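Local atomic coordinates of long form salivary protein D7L (Phlebotomus duboscqi, PDB entry 6MT7), a protein that binds and sequesters leukotrienes C4, D4 and E4 and a thromboxane A2 analogue, inhibiting platelet aggregation and so modulating blood feeding by female sand flies. Residues L183-V194 and M209-A220. Numbering follows the deposited sequence.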
ATOM      1  N   LEU A 183     -15.716  -2.657  -3.314  1.00 17.17           N
ATOM      2  CA  LEU A 183     -16.473  -1.434  -3.086  1.00 16.68           C
ATOM      3  C   LEU A 183     -17.400  -1.086  -4.239  1.00 16.10           C
ATOM      4  O   LEU A 183     -18.019  -0.017  -4.210  1.00 19.30           O
ATOM      5  CB  LEU A 183     -15.522  -0.257  -2.847  1.00 18.10           C
ATOM      6  CG  LEU A 183     -14.438  -0.477  -1.799  1.00 22.27           C
ATOM      7  CD1 LEU A 183     -13.667   0.808  -1.570  1.00 16.62           C
ATOM      8  CD2 LEU A 183     -15.082  -0.972  -0.514  1.00 23.41           C
ATOM      9  N   GLY A 184     -17.505  -1.956  -5.242  1.00 17.64           N
ATOM     10  CA  GLY A 184     -18.369  -1.710  -6.377  1.00 18.87           C
ATOM     11  C   GLY A 184     -17.742  -0.917  -7.497  1.00 18.62           C
ATOM     12  O   GLY A 184     -18.473  -0.327  -8.301  1.00 21.45           O
ATOM     13  N   ILE A 185     -16.415  -0.863  -7.566  1.00 10.58           N
ATOM     14  CA  ILE A 185     -15.699  -0.189  -8.646  1.00  8.84           C
ATOM     15  C   ILE A 185     -14.964  -1.267  -9.429  1.00  7.84           C
ATOM     16  O   ILE A 185     -14.013  -1.870  -8.917  1.00  8.24           O
ATOM     17  CB  ILE A 185     -14.709   0.861  -8.119  1.00  9.95           C
ATOM     18  CG1 ILE A 185     -15.415   1.852  -7.199  1.00 13.42           C
ATOM     19  CG2 ILE A 185     -14.017   1.581  -9.284  1.00  8.90           C
ATOM     20  CD1 ILE A 185     -16.185   2.896  -7.928  1.00 16.47           C
ATOM     21  N   THR A 186     -15.387  -1.506 -10.668  1.00  8.07           N
ATOM     22  CA  THR A 186     -14.737  -2.538 -11.463  1.00  7.93           C
ATOM     23  C   THR A 186     -13.374  -2.056 -11.943  1.00  9.41           C
ATOM     24  O   THR A 186     -13.049  -0.869 -11.896  1.00  7.93           O
ATOM     25  CB  THR A 186     -15.578  -2.918 -12.681  1.00  9.23           C
ATOM     26  OG1 THR A 186     -15.633  -1.797 -13.570  1.00  8.63           O
ATOM     27  CG2 THR A 186     -17.004  -3.308 -12.269  1.00 12.72           C
ATOM     28  N   ASP A 187     -12.579  -3.007 -12.439  1.00  9.91           N
ATOM     29  CA  ASP A 187     -11.289  -2.653 -13.022  1.00  7.63           C
ATOM     30  C   ASP A 187     -11.459  -1.693 -14.196  1.00  9.59           C
ATOM     31  O   ASP A 187     -10.669  -0.759 -14.359  1.00  9.27           O
ATOM     32  CB  ASP A 187     -10.558  -3.915 -13.474  1.00  8.39           C
ATOM     33  CG  ASP A 187     -10.065  -4.765 -12.313  1.00 16.51           C
ATOM     34  OD1 ASP A 187     -10.062  -4.296 -11.154  1.00 13.90           O
ATOM     35  OD2 ASP A 187      -9.650  -5.910 -12.583  1.00 16.74           O
ATOM     36  N   GLU A 188     -12.477  -1.920 -15.037  1.00  8.32           N
ATOM     37  CA  GLU A 188     -12.735  -1.014 -16.153  1.00  8.75           C
ATOM     38  C   GLU A 188     -13.108   0.379 -15.667  1.00  8.90           C
ATOM     39  O   GLU A 188     -12.663   1.384 -16.232  1.00  9.12           O
ATOM     40  CB  GLU A 188     -13.845  -1.569 -17.040  1.00  9.08           C
ATOM     41  CG  GLU A 188     -13.390  -2.709 -17.926  1.00  9.05           C
ATOM     42  CD  GLU A 188     -12.392  -2.247 -18.964  1.00  9.24           C
ATOM     43  OE1 GLU A 188     -11.264  -2.792 -18.956  1.00  9.94           O
ATOM     44  OE2 GLU A 188     -12.731  -1.356 -19.783  1.00 10.37           O
ATOM     45  N   GLN A 189     -13.944   0.459 -14.630  1.00  8.83           N
ATOM     46  CA  GLN A 189     -14.321   1.768 -14.108  1.00  9.17           C
ATOM     47  C   GLN A 189     -13.106   2.488 -13.545  1.00  9.11           C
ATOM     48  O   GLN A 189     -12.867   3.662 -13.849  1.00  8.92           O
ATOM     49  CB  GLN A 189     -15.416   1.618 -13.050  1.00  9.13           C
ATOM     50  CG  GLN A 189     -16.769   1.266 -13.675  1.00  9.34           C
ATOM     51  CD  GLN A 189     -17.672   0.494 -12.739  1.00 24.02           C
ATOM     52  OE1 GLN A 189     -17.494   0.525 -11.529  1.00 13.38           O
ATOM     53  NE2 GLN A 189     -18.642  -0.221 -13.304  1.00 29.73           N
ATOM     54  N   PHE A 190     -12.304   1.787 -12.748  1.00  9.04           N
ATOM     55  CA  PHE A 190     -11.130   2.440 -12.183  1.00  8.10           C
ATOM     56  C   PHE A 190     -10.177   2.894 -13.279  1.00  8.23           C
ATOM     57  O   PHE A 190      -9.655   4.016 -13.229  1.00  8.29           O
ATOM     58  CB  PHE A 190     -10.413   1.517 -11.205  1.00  7.69           C
ATOM     59  CG  PHE A 190      -9.372   2.221 -10.397  1.00  7.93           C
ATOM     60  CD1 PHE A 190      -9.730   2.938  -9.261  1.00 10.90           C
ATOM     61  CD2 PHE A 190      -8.039   2.190 -10.779  1.00 10.12           C
ATOM     62  CE1 PHE A 190      -8.755   3.615  -8.510  1.00  8.80           C
ATOM     63  CE2 PHE A 190      -7.073   2.860 -10.035  1.00  7.22           C
ATOM     64  CZ  PHE A 190      -7.435   3.576  -8.910  1.00  9.20           C
ATOM     65  N   ALA A 191      -9.939   2.029 -14.276  1.00  8.30           N
ATOM     66  CA  ALA A 191      -9.087   2.405 -15.402  1.00  8.50           C
ATOM     67  C   ALA A 191      -9.602   3.653 -16.100  1.00 10.62           C
ATOM     68  O   ALA A 191      -8.811   4.505 -16.527  1.00 12.04           O
ATOM     69  CB  ALA A 191      -8.990   1.255 -16.413  1.00  9.24           C
ATOM     70  N   SER A 192     -10.926   3.771 -16.258  1.00  9.44           N
ATOM     71  CA  SER A 192     -11.467   4.965 -16.900  1.00 10.98           C
ATOM     72  C   SER A 192     -11.181   6.218 -16.077  1.00 10.77           C
ATOM     73  O   SER A 192     -10.941   7.287 -16.649  1.00 13.02           O
ATOM     74  CB  SER A 192     -12.973   4.810 -17.161  1.00 16.33           C
ATOM     75  OG  SER A 192     -13.728   4.921 -15.963  1.00 26.79           O
ATOM     76  N   CYS A 193     -11.174   6.105 -14.745  1.00  9.19           N
ATOM     77  CA  CYS A 193     -10.814   7.254 -13.910  1.00  9.09           C
ATOM     78  C   CYS A 193      -9.348   7.632 -14.079  1.00  9.98           C
ATOM     79  O   CYS A 193      -9.013   8.820 -14.159  1.00 13.35           O
ATOM     80  CB  CYS A 193     -11.110   6.958 -12.443  1.00 12.10           C
ATOM     81  SG  CYS A 193     -12.856   6.704 -12.136  1.00 15.00           S
ATOM     82  N   VAL A 194      -8.460   6.635 -14.120  1.00 10.24           N
ATOM     83  CA  VAL A 194      -7.041   6.894 -14.366  1.00 10.02           C
ATOM     84  C   VAL A 194      -6.862   7.633 -15.683  1.00 11.74           C
ATOM     85  O   VAL A 194      -6.188   8.673 -15.755  1.00 15.39           O
ATOM     86  CB  VAL A 194      -6.251   5.570 -14.343  1.00  9.04           C
ATOM     87  CG1 VAL A 194      -4.805   5.771 -14.811  1.00 12.07           C
ATOM     88  CG2 VAL A 194      -6.294   4.959 -12.953  1.00  7.93           C
HETATM   89  N   MSE A 209      -9.699  12.036  -9.820  1.00 13.20           N
HETATM   90  CA  MSE A 209      -9.847  10.658  -9.358  1.00 10.15           C
HETATM   91  C   MSE A 209     -10.952  10.508  -8.325  1.00 11.24           C
HETATM   92  O   MSE A 209     -11.788   9.604  -8.415  1.00 11.01           O
HETATM   93  CB  MSE A 209      -8.520  10.120  -8.787  1.00 11.95           C
HETATM   94  CG  MSE A 209      -7.425  10.008  -9.845  1.00 12.31           C
HETATM   95 SE   MSE A 209      -7.759   8.461 -11.013  1.00 15.41          SE
HETATM   96  CE  MSE A 209      -7.906   7.125  -9.643  1.00  9.61           C
ATOM     97  N   TYR A 210     -10.942  11.402  -7.338  1.00 14.23           N
ATOM     98  CA  TYR A 210     -11.955  11.364  -6.289  1.00 12.31           C
ATOM     99  C   TYR A 210     -13.357  11.461  -6.878  1.00 13.27           C
ATOM    100  O   TYR A 210     -14.223  10.624  -6.597  1.00 13.21           O
ATOM    101  CB  TYR A 210     -11.692  12.502  -5.293  1.00 13.40           C
ATOM    102  CG  TYR A 210     -12.605  12.528  -4.085  1.00 15.21           C
ATOM    103  CD1 TYR A 210     -13.904  13.025  -4.176  1.00 16.97           C
ATOM    104  CD2 TYR A 210     -12.164  12.073  -2.845  1.00 13.63           C
ATOM    105  CE1 TYR A 210     -14.745  13.044  -3.070  1.00 20.50           C
ATOM    106  CE2 TYR A 210     -12.996  12.101  -1.737  1.00 19.48           C
ATOM    107  CZ  TYR A 210     -14.280  12.586  -1.857  1.00 19.64           C
ATOM    108  OH  TYR A 210     -15.099  12.611  -0.750  1.00 27.25           O
ATOM    109  N   ASN A 211     -13.600  12.489  -7.697  1.00 15.63           N
ATOM    110  CA  ASN A 211     -14.938  12.708  -8.236  1.00 12.38           C
ATOM    111  C   ASN A 211     -15.354  11.585  -9.172  1.00 16.84           C
ATOM    112  O   ASN A 211     -16.540  11.237  -9.231  1.00 15.69           O
ATOM    113  CB  ASN A 211     -14.995  14.052  -8.956  1.00 16.54           C
ATOM    114  CG  ASN A 211     -14.841  15.222  -8.005  1.00 22.89           C
ATOM    115  OD1 ASN A 211     -15.233  15.138  -6.846  1.00 24.30           O
ATOM    116  ND2 ASN A 211     -14.261  16.311  -8.486  1.00 21.21           N
ATOM    117  N   CYS A 212     -14.396  11.005  -9.897  1.00 18.12           N
ATOM    118  CA  CYS A 212     -14.717   9.927 -10.828  1.00 13.61           C
ATOM    119  C   CYS A 212     -15.105   8.654 -10.089  1.00 12.87           C
ATOM    120  O   CYS A 212     -16.079   7.986 -10.463  1.00 13.57           O
ATOM    121  CB  CYS A 212     -13.535   9.664 -11.762  1.00 19.84           C
ATOM    122  SG  CYS A 212     -13.810   8.330 -12.955  1.00 18.59           S
ATOM    123  N   VAL A 213     -14.359   8.299  -9.039  1.00 12.65           N
ATOM    124  CA  VAL A 213     -14.705   7.113  -8.262  1.00 12.70           C
ATOM    125  C   VAL A 213     -16.067   7.304  -7.604  1.00 12.31           C
ATOM    126  O   VAL A 213     -16.914   6.404  -7.619  1.00 13.33           O
ATOM    127  CB  VAL A 213     -13.605   6.806  -7.224  1.00 14.64           C
ATOM    128  CG1 VAL A 213     -14.082   5.745  -6.228  1.00 14.65           C
ATOM    129  CG2 VAL A 213     -12.316   6.334  -7.914  1.00 11.62           C
ATOM    130  N   GLU A 214     -16.304   8.489  -7.038  1.00 14.20           N
ATOM    131  CA  GLU A 214     -17.573   8.740  -6.364  1.00 16.87           C
ATOM    132  C   GLU A 214     -18.742   8.676  -7.335  1.00 19.72           C
ATOM    133  O   GLU A 214     -19.833   8.227  -6.966  1.00 19.50           O
ATOM    134  CB  GLU A 214     -17.532  10.099  -5.672  1.00 23.02           C
ATOM    135  CG  GLU A 214     -18.709  10.347  -4.746  1.00 30.82           C
ATOM    136  CD  GLU A 214     -18.534  11.603  -3.916  1.00 33.64           C
ATOM    137  OE1 GLU A 214     -18.143  12.647  -4.486  1.00 36.26           O
ATOM    138  OE2 GLU A 214     -18.778  11.541  -2.694  1.00 38.55           O
ATOM    139  N   LYS A 215     -18.530   9.111  -8.578  1.00 22.87           N
ATOM    140  CA  LYS A 215     -19.591   9.027  -9.577  1.00 24.38           C
ATOM    141  C   LYS A 215     -19.951   7.577  -9.884  1.00 23.87           C
ATOM    142  O   LYS A 215     -21.127   7.254 -10.089  1.00 24.78           O
ATOM    143  CB  LYS A 215     -19.170   9.767 -10.846  1.00 28.19           C
ATOM    144  CG  LYS A 215     -20.262   9.848 -11.900  1.00 37.06           C
ATOM    145  CD  LYS A 215     -20.591  11.292 -12.250  1.00 44.15           C
ATOM    146  CE  LYS A 215     -21.702  11.378 -13.292  1.00 48.40           C
ATOM    147  NZ  LYS A 215     -23.014  11.743 -12.686  1.00 49.31           N
ATOM    148  N   HIS A 216     -18.957   6.685  -9.906  1.00 17.42           N
ATOM    149  CA  HIS A 216     -19.239   5.282 -10.189  1.00 20.86           C
ATOM    150  C   HIS A 216     -19.983   4.624  -9.035  1.00 26.07           C
ATOM    151  O   HIS A 216     -20.932   3.861  -9.258  1.00 24.56           O
ATOM    152  CB  HIS A 216     -17.945   4.530 -10.497  1.00 20.16           C
ATOM    153  CG  HIS A 216     -17.370   4.851 -11.839  1.00 23.70           C
ATOM    154  ND1 HIS A 216     -18.061   4.638 -13.013  1.00 23.38           N
ATOM    155  CD2 HIS A 216     -16.174   5.372 -12.195  1.00 22.00           C
ATOM    156  CE1 HIS A 216     -17.315   5.017 -14.036  1.00 23.01           C
ATOM    157  NE2 HIS A 216     -16.163   5.463 -13.566  1.00 23.94           N
ATOM    158  N   ASN A 217     -19.574   4.901  -7.797  1.00 19.35           N
ATOM    159  CA  ASN A 217     -20.266   4.358  -6.632  1.00 16.82           C
ATOM    160  C   ASN A 217     -20.136   5.347  -5.485  1.00 24.73           C
ATOM    161  O   ASN A 217     -19.026   5.602  -5.001  1.00 16.90           O
ATOM    162  CB  ASN A 217     -19.707   2.988  -6.240  1.00 18.51           C
ATOM    163  CG  ASN A 217     -20.549   2.300  -5.175  1.00 22.83           C
ATOM    164  OD1 ASN A 217     -20.641   2.771  -4.045  1.00 27.87           O
ATOM    165  ND2 ASN A 217     -21.170   1.181  -5.535  1.00 24.43           N
ATOM    166  N   SER A 218     -21.269   5.901  -5.049  1.00 25.61           N
ATOM    167  CA  SER A 218     -21.241   6.977  -4.065  1.00 23.93           C
ATOM    168  C   SER A 218     -20.821   6.513  -2.678  1.00 22.40           C
ATOM    169  O   SER A 218     -20.483   7.359  -1.842  1.00 27.38           O
ATOM    170  CB  SER A 218     -22.611   7.660  -3.984  1.00 27.00           C
ATOM    171  OG  SER A 218     -23.622   6.733  -3.630  1.00 31.02           O
ATOM    172  N   GLN A 219     -20.821   5.208  -2.405  1.00 20.71           N
ATOM    173  CA  GLN A 219     -20.455   4.722  -1.083  1.00 24.51           C
ATOM    174  C   GLN A 219     -19.025   4.207  -0.998  1.00 21.72           C
ATOM    175  O   GLN A 219     -18.528   4.008   0.114  1.00 22.69           O
ATOM    176  CB  GLN A 219     -21.421   3.617  -0.636  1.00 30.35           C
ATOM    177  CG  GLN A 219     -22.889   4.036  -0.632  1.00 42.81           C
ATOM    178  CD  GLN A 219     -23.107   5.467  -0.158  1.00 50.45           C
ATOM    179  OE1 GLN A 219     -23.729   6.277  -0.850  1.00 53.61           O
ATOM    180  NE2 GLN A 219     -22.622   5.772   1.039  1.00 51.70           N
ATOM    181  N   ALA A 220     -18.350   4.008  -2.133  1.00 15.63           N
ATOM    182  CA  ALA A 220     -17.036   3.366  -2.118  1.00 12.56           C
ATOM    183  C   ALA A 220     -16.057   4.143  -1.253  1.00 11.71           C
ATOM    184  O   ALA A 220     -15.380   3.571  -0.394  1.00 15.03           O
ATOM    185  CB  ALA A 220     -16.498   3.225  -3.546  1.00 13.82           C
TER
HETATM  186  O   HOH W   1     -19.379   0.866  -2.121  1.00 26.02           O
HETATM  187  O   HOH W   2     -21.170  -0.053  -7.972  1.00 27.06           O
HETATM  188  O   HOH W   3     -15.456   7.267 -15.932  1.00 25.68           O
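Cys-193 and Cys-212 join by a disulfide the antiparallel helix pair 187-194 and 209-216 of this mainly helical member of the odorant-binding-protein family, a worked example of a covalent bond set within ordinary helix packing. The segment axes cross at 152° and approach to 9.3 Å. Cys-193 is a knob in a hole made by Met-209, Cys-212, Val-213 and His-216. Its SG lies anti to the carbonyl carbon, while that of Cys-212 is anti to the backbone N (chi1 179°), and this pairing brings the two sulfurs together across the interface with chi3 at -77°.

The imidazole of His-216 is held from two directions. Gln-189 lays its CB over the centre of one face, 3.8 Å from the ring centroid, with its amide nearly parallel to the ring, whereas Cys-193 SG meets the edge in plane, 3.6 Å from CD2. A water joins His-216 NE2 to Ser-192 OG, supplementing a weak direct bond. The same Gln-189 closes a capping box with Thr-186 at the helix start.

Deeper in, selenomethionine Met-209 bends at chi2 and chi3, bringing CE to 3.7 Å from Phe-190 CZ. Beyond the helix ends, Asn-217 reaches Leu-183 O and Gly-184 O through separate waters, and Ile-185 lies across the His-216 side chain at about a right angle, its CD1 3.5 Å from His-216 CB.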